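Local coordinates for protein beta-lactamase Rm3 (Uncultured bacterium, PDB 5IQK) that probably hydrolyses beta-lactam antibiotics with a dinuclear zinc centre, as expected of a subclass B3 metallo-beta-lactamase, at residues C7-D13 / L49-K55; G78-G84 / L122-P126. All coordinates share one frame; numbering follows the deposited sequence.

Overall arrangement
Contact 1 and contact 2 follow one another along the chain, the first closing before the second opens, and their centres lie about 12 Å apart. Contact 1 sets the end of helix 5-10 and the residues after it against the start of helix 53-62; contact 2 sets the short helix 80-83, after strand 70-74 of the seven-stranded sheet, against the loop between helix 101-109 and strand 131-133. They touch directly: W10 and L49 pack on D81, and P50 on I80 and G84. D81 is a zinc ligand, so the N-terminal segment and the 122-126 loop both pack against the metal-binding residues 78-84, within the metallo-beta-lactamase fold.

Contact 1 of 2, residues C7-D13 / L49-K55; sequences CATWNAD and LPESAPK. With ZN (zinc ion), chain E.
A chi1 of -161° turns the amide of N11 away from its own N and across to E51 and S52, while K55, straight beyond CG, reaches back to the backbone of N11. The amide suits its buried place because it can accept and donate at once. Its OD1 takes a short hydrogen bond from S52 OG, 2.5 Å away and 39° above the carbonyl plane. S52 OG in turn receives a weak bond from L49 N, which ties the serine to its own turn. At the other end of the amide, N11 ND2 gives E51 O a weak bond of 3.4 Å, and it lies beside E51 CG. There the amide of N11 and the carboxylate of E51 stand almost perpendicular.

N11 is the first residue to leave helical geometry after helix 5-10, and a long lysine can span the gap to it. K55 NZ bonds N11 O at 2.7 Å and forms a salt bridge of 2.9 Å with D13 OD1, which it meets on the anti side of the carboxylate and well out of its plane. One ammonium group thereby fixes two points of the chain leaving the helix.

Beside the polar groups L49 supplies apolar filling: its CD1 lies 4.1 Å from C7 CB and equally far from N11 CB, one helical turn on. The sulfur of C7 is committed elsewhere, with SG 2.3 Å from a zinc ion that C4 also binds. This is a two-cysteine CxxC zinc site at the start of the N-terminal helix, packed against the N-terminal end of helix 53-62 in a metallo-beta-lactamase fold.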
loop_
_atom_site.group_PDB
_atom_site.type_symbol
_atom_site.label_atom_id
_atom_site.label_comp_id
_atom_site.label_asym_id
_atom_site.label_seq_id
_atom_site.Cartn_x
_atom_site.Cartn_y
_atom_site.Cartn_z
ATOM N N CYS A 7 -4.251 -16.582 0.062
ATOM C CA CYS A 7 -2.936 -16.112 0.518
ATOM C C CYS A 7 -1.814 -16.626 -0.393
ATOM O O CYS A 7 -0.852 -15.892 -0.662
ATOM C CB CYS A 7 -2.675 -16.525 1.970
ATOM S SG CYS A 7 -3.600 -15.570 3.214
ATOM N N ALA A 8 -1.932 -17.871 -0.852
ATOM C CA ALA A 8 -0.919 -18.464 -1.743
ATOM C C ALA A 8 -0.825 -17.687 -3.052
ATOM O O ALA A 8 0.270 -17.440 -3.568
ATOM C CB ALA A 8 -1.232 -19.928 -2.021
ATOM N N THR A 9 -1.977 -17.319 -3.601
ATOM C CA THR A 9 -2.022 -16.515 -4.818
ATOM C C THR A 9 -1.447 -15.118 -4.606
ATOM O O THR A 9 -0.617 -14.657 -5.385
ATOM C CB THR A 9 -3.462 -16.389 -5.354
ATOM O OG1 THR A 9 -3.912 -17.679 -5.765
ATOM C CG2 THR A 9 -3.510 -15.459 -6.559
ATOM N N TRP A 10 -1.892 -14.450 -3.552
ATOM C CA TRP A 10 -1.405 -13.102 -3.258
ATOM C C TRP A 10 0.112 -13.067 -3.047
ATOM O O TRP A 10 0.770 -12.092 -3.426
ATOM C CB TRP A 10 -2.111 -12.541 -2.027
ATOM C CG TRP A 10 -3.559 -12.133 -2.284
ATOM C CD1 TRP A 10 -4.238 -12.197 -3.468
ATOM C CD2 TRP A 10 -4.477 -11.603 -1.321
ATOM N NE1 TRP A 10 -5.537 -11.736 -3.297
ATOM C CE2 TRP A 10 -5.697 -11.359 -1.989
ATOM C CE3 TRP A 10 -4.388 -11.328 0.042
ATOM C CZ2 TRP A 10 -6.821 -10.844 -1.332
ATOM C CZ3 TRP A 10 -5.503 -10.812 0.693
ATOM C CH2 TRP A 10 -6.695 -10.571 0.003
ATOM N N ASN A 11 0.657 -14.106 -2.420
ATOM C CA ASN A 11 2.080 -14.111 -2.061
ATOM C C ASN A 11 3.005 -14.729 -3.109
ATOM O O ASN A 11 4.193 -14.887 -2.855
ATOM C CB ASN A 11 2.287 -14.848 -0.731
ATOM C CG ASN A 11 3.621 -14.520 -0.073
ATOM O OD1 ASN A 11 4.003 -13.359 0.032
ATOM N ND2 ASN A 11 4.337 -15.551 0.359
ATOM N N ALA A 12 2.469 -15.071 -4.274
ATOM C CA ALA A 12 3.268 -15.717 -5.325
ATOM C C ALA A 12 4.445 -14.845 -5.761
ATOM O O ALA A 12 4.355 -13.618 -5.776
ATOM C CB ALA A 12 2.395 -16.055 -6.517
ATOM N N ASP A 13 5.545 -15.501 -6.104
ATOM C CA ASP A 13 6.751 -14.817 -6.561
ATOM C C ASP A 13 6.490 -13.816 -7.667
ATOM O O ASP A 13 5.762 -14.097 -8.621
ATOM C CB ASP A 13 7.776 -15.819 -7.089
ATOM C CG ASP A 13 8.388 -16.666 -6.008
ATOM O OD1 ASP A 13 8.132 -16.415 -4.813
ATOM O OD2 ASP A 13 9.150 -17.588 -6.370
ATOM N N LEU A 49 2.237 -10.055 3.567
ATOM C CA LEU A 49 1.912 -11.029 4.606
ATOM C C LEU A 49 3.164 -11.340 5.420
ATOM O O LEU A 49 4.264 -11.005 4.992
ATOM C CB LEU A 49 1.366 -12.313 3.977
ATOM C CG LEU A 49 0.009 -12.214 3.287
ATOM C CD1 LEU A 49 -0.155 -13.358 2.268
ATOM C CD2 LEU A 49 -1.143 -12.264 4.306
ATOM N N PRO A 50 3.008 -11.988 6.586
ATOM C CA PRO A 50 4.205 -12.386 7.333
ATOM C C PRO A 50 5.161 -13.187 6.469
ATOM O O PRO A 50 6.369 -12.972 6.557
ATOM C CB PRO A 50 3.644 -13.235 8.470
ATOM C CG PRO A 50 2.273 -12.653 8.697
ATOM C CD PRO A 50 1.771 -12.319 7.321
ATOM N N GLU A 51 4.623 -14.072 5.631
ATOM C CA GLU A 51 5.456 -14.882 4.753
ATOM C C GLU A 51 5.929 -14.108 3.512
ATOM O O GLU A 51 6.653 -14.658 2.666
ATOM C CB GLU A 51 4.710 -16.167 4.345
ATOM C CG GLU A 51 3.416 -15.940 3.563
ATOM C CD GLU A 51 2.167 -15.866 4.440
ATOM O OE1 GLU A 51 2.225 -15.318 5.567
ATOM O OE2 GLU A 51 1.110 -16.357 3.990
ATOM N N SER A 52 5.557 -12.837 3.408
ATOM C CA SER A 52 6.057 -12.003 2.322
ATOM C C SER A 52 7.411 -11.398 2.627
ATOM O O SER A 52 8.157 -11.089 1.708
ATOM C CB SER A 52 5.090 -10.871 1.998
ATOM O OG SER A 52 3.848 -11.375 1.566
ATOM N N ALA A 53 7.722 -11.217 3.908
ATOM C CA ALA A 53 8.942 -10.519 4.300
ATOM C C ALA A 53 10.220 -11.127 3.694
ATOM O O ALA A 53 11.044 -10.387 3.159
ATOM C CB ALA A 53 9.049 -10.457 5.827
ATOM N N PRO A 54 10.383 -12.468 3.741
ATOM C CA PRO A 54 11.605 -12.985 3.107
ATOM C C PRO A 54 11.656 -12.764 1.599
ATOM O O PRO A 54 12.748 -12.671 1.029
ATOM C CB PRO A 54 11.574 -14.487 3.422
ATOM C CG PRO A 54 10.570 -14.658 4.494
ATOM C CD PRO A 54 9.620 -13.528 4.421
ATOM N N LYS A 55 10.497 -12.721 0.959
ATOM C CA LYS A 55 10.433 -12.518 -0.477
ATOM C C LYS A 55 10.793 -11.091 -0.819
ATOM O O LYS A 55 11.535 -10.846 -1.766
ATOM C CB LYS A 55 9.051 -12.870 -1.007
ATOM C CG LYS A 55 8.736 -14.348 -0.898
ATOM C CD LYS A 55 7.534 -14.725 -1.740
ATOM C CE LYS A 55 7.203 -16.187 -1.595
ATOM N NZ LYS A 55 6.238 -16.638 -2.656
HETATM ZN ZN ZN E . -5.492 -16.758 3.716
#

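Contact 2 of 2, residues G78-G84 / L122-P126; sequences GHIDHAG and LPKYP. With ZN (zinc ion), chain D; ZN (zinc ion), chain C.
The carbonyl oxygen of H79, a residue that packs on both L122 and Y125, is gripped by two backbone donors, H82 N and A83 N, each 3.0 Å from H79 O. H79 holds the N-cap position, and this pair of hydrogen bonds to its oxygen closes a tight helical turn.

Across from the turn, Y125 has CG between its backbone N and carbonyl carbon (chi1 59°), which carries the ring in toward residues 78-84. The phenol is long enough to span the interface, and Y125 OH donates to G78 O at 2.8 Å, with G78 O near the plane of the ring at its edge. G84 N and the carbonyl carbon of A83 lie over one face, and G84 CA is 3.9 Å from Y125 CD1. Glycine suits position 84 because a CB there would run into I80 O. The small methyl of A83 fits against the hydroxyl end of the phenol.

H77, H79, D81 and H82 make up the HxHxDH signature of the metallo-beta-lactamase superfamily. H79 ND1 binds one zinc ion with H77 and H155; D81 OD2 and H82 NE2 bind the other with H223. A water bridges the two zinc ions, consistent with the attacking oxygen proposed for dizinc enzymes of this family, and a second water lies within longer reach of both.

L122 lies against the back of this site. Its CD1 approaches H79 CD2 to 3.5 Å, obliquely to the imidazole, whose NE2 is hydrogen-bonded to D116, a second-shell carboxylate that would hold the ring's rotation. The side chains of I80 and Y125 run alongside in opposite senses, with I80 CB 3.7 Å from Y125 CD2. I80 holds CG1 opposite its N (chi1 -174°), so that I80 CD1 reaches the ring of P123 and the carbonyl oxygens of P123 and K124.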
loop_
_atom_site.group_PDB
_atom_site.type_symbol
_atom_site.label_atom_id
_atom_site.label_comp_id
_atom_site.label_asym_id
_atom_site.label_seq_id
_atom_site.Cartn_x
_atom_site.Cartn_y
_atom_site.Cartn_z
ATOM N N GLY A 78 -3.550 -1.465 8.088
ATOM C CA GLY A 78 -3.184 -2.426 9.115
ATOM C C GLY A 78 -3.596 -3.874 8.911
ATOM O O GLY A 78 -3.399 -4.708 9.792
ATOM N N HIS A 79 -4.185 -4.188 7.769
ATOM C CA HIS A 79 -4.516 -5.580 7.493
ATOM C C HIS A 79 -3.273 -6.432 7.361
ATOM O O HIS A 79 -2.233 -5.947 6.909
ATOM C CB HIS A 79 -5.354 -5.700 6.231
ATOM C CG HIS A 79 -6.791 -5.320 6.416
ATOM N ND1 HIS A 79 -7.574 -4.892 5.371
ATOM C CD2 HIS A 79 -7.586 -5.313 7.516
ATOM C CE1 HIS A 79 -8.798 -4.651 5.808
ATOM N NE2 HIS A 79 -8.831 -4.887 7.109
ATOM N N ILE A 80 -3.404 -7.703 7.733
ATOM C CA ILE A 80 -2.281 -8.638 7.751
ATOM C C ILE A 80 -1.558 -8.765 6.405
ATOM O O ILE A 80 -0.362 -9.060 6.376
ATOM C CB ILE A 80 -2.755 -10.043 8.233
ATOM C CG1 ILE A 80 -1.571 -11.001 8.407
ATOM C CG2 ILE A 80 -3.807 -10.632 7.284
ATOM C CD1 ILE A 80 -1.895 -12.235 9.252
ATOM N N ASP A 81 -2.253 -8.551 5.292
ATOM C CA ASP A 81 -1.610 -8.742 3.994
ATOM C C ASP A 81 -0.774 -7.535 3.557
ATOM O O ASP A 81 -0.195 -7.568 2.469
ATOM C CB ASP A 81 -2.641 -9.079 2.901
ATOM C CG ASP A 81 -3.754 -8.035 2.792
ATOM O OD1 ASP A 81 -4.220 -7.578 3.850
ATOM O OD2 ASP A 81 -4.165 -7.682 1.658
ATOM N N HIS A 82 -0.711 -6.487 4.391
ATOM C CA HIS A 82 0.174 -5.336 4.136
ATOM C C HIS A 82 1.108 -5.092 5.323
ATOM O O HIS A 82 2.223 -4.574 5.173
ATOM C CB HIS A 82 -0.670 -4.083 3.822
ATOM C CG HIS A 82 -1.646 -4.299 2.706
ATOM N ND1 HIS A 82 -1.290 -4.196 1.377
ATOM C CD2 HIS A 82 -2.936 -4.708 2.718
ATOM C CE1 HIS A 82 -2.330 -4.496 0.620
ATOM N NE2 HIS A 82 -3.345 -4.809 1.407
ATOM N N ALA A 83 0.657 -5.480 6.508
ATOM C CA ALA A 83 1.394 -5.193 7.731
ATOM C C ALA A 83 2.044 -6.424 8.347
ATOM O O ALA A 83 2.889 -6.292 9.233
ATOM C CB ALA A 83 0.459 -4.513 8.768
ATOM N N GLY A 84 1.656 -7.612 7.880
ATOM C CA GLY A 84 2.139 -8.860 8.451
ATOM C C GLY A 84 3.644 -9.073 8.372
ATOM O O GLY A 84 4.246 -9.702 9.248
ATOM N N LEU A 122 -9.682 -12.018 10.450
ATOM C CA LEU A 122 -8.290 -12.123 9.984
ATOM C C LEU A 122 -7.406 -12.671 11.104
ATOM O O LEU A 122 -7.690 -12.460 12.283
ATOM C CB LEU A 122 -7.780 -10.757 9.499
ATOM C CG LEU A 122 -8.355 -10.204 8.185
ATOM C CD1 LEU A 122 -7.882 -8.783 7.912
ATOM C CD2 LEU A 122 -8.029 -11.109 7.012
ATOM N N PRO A 123 -6.322 -13.376 10.746
ATOM C CA PRO A 123 -5.422 -13.894 11.779
ATOM C C PRO A 123 -4.610 -12.792 12.448
ATOM O O PRO A 123 -4.439 -11.722 11.854
ATOM C CB PRO A 123 -4.486 -14.835 11.003
ATOM C CG PRO A 123 -5.111 -15.024 9.642
ATOM C CD PRO A 123 -5.906 -13.778 9.393
ATOM N N LYS A 124 -4.111 -13.046 13.655
ATOM C CA LYS A 124 -3.149 -12.134 14.279
ATOM C C LYS A 124 -1.834 -12.207 13.505
ATOM O O LYS A 124 -1.558 -13.217 12.853
ATOM C CB LYS A 124 -2.912 -12.494 15.746
ATOM C CG LYS A 124 -4.165 -12.437 16.609
ATOM C CD LYS A 124 -3.896 -12.864 18.045
ATOM C CE LYS A 124 -5.200 -12.954 18.834
ATOM N NZ LYS A 124 -4.995 -13.041 20.312
ATOM N N TYR A 125 -1.026 -11.153 13.582
ATOM C CA TYR A 125 0.297 -11.147 12.946
ATOM C C TYR A 125 1.355 -10.545 13.895
ATOM O O TYR A 125 1.003 -9.978 14.937
ATOM C CB TYR A 125 0.251 -10.395 11.605
ATOM C CG TYR A 125 -0.197 -8.939 11.662
ATOM C CD1 TYR A 125 0.704 -7.923 11.982
ATOM C CD2 TYR A 125 -1.494 -8.584 11.334
ATOM C CE1 TYR A 125 0.301 -6.588 12.014
ATOM C CE2 TYR A 125 -1.917 -7.254 11.366
ATOM C CZ TYR A 125 -1.013 -6.261 11.702
ATOM O OH TYR A 125 -1.422 -4.939 11.723
ATOM N N PRO A 126 2.655 -10.674 13.555
ATOM C CA PRO A 126 3.678 -10.178 14.484
ATOM C C PRO A 126 3.580 -8.681 14.769
ATOM O O PRO A 126 3.565 -7.879 13.838
ATOM C CB PRO A 126 4.989 -10.506 13.761
ATOM C CG PRO A 126 4.653 -11.692 12.927
ATOM C CD PRO A 126 3.260 -11.435 12.442
HETATM ZN ZN ZN D . -4.968 -5.954 1.112
HETATM ZN ZN ZN C . -7.043 -4.449 3.441
HETATM O O HOH W 1 -6.552 -6.023 2.501
HETATM O O HOH W 2 4.454 -7.343 11.278
HETATM O O HOH W 3 -6.698 -4.338 0.892
#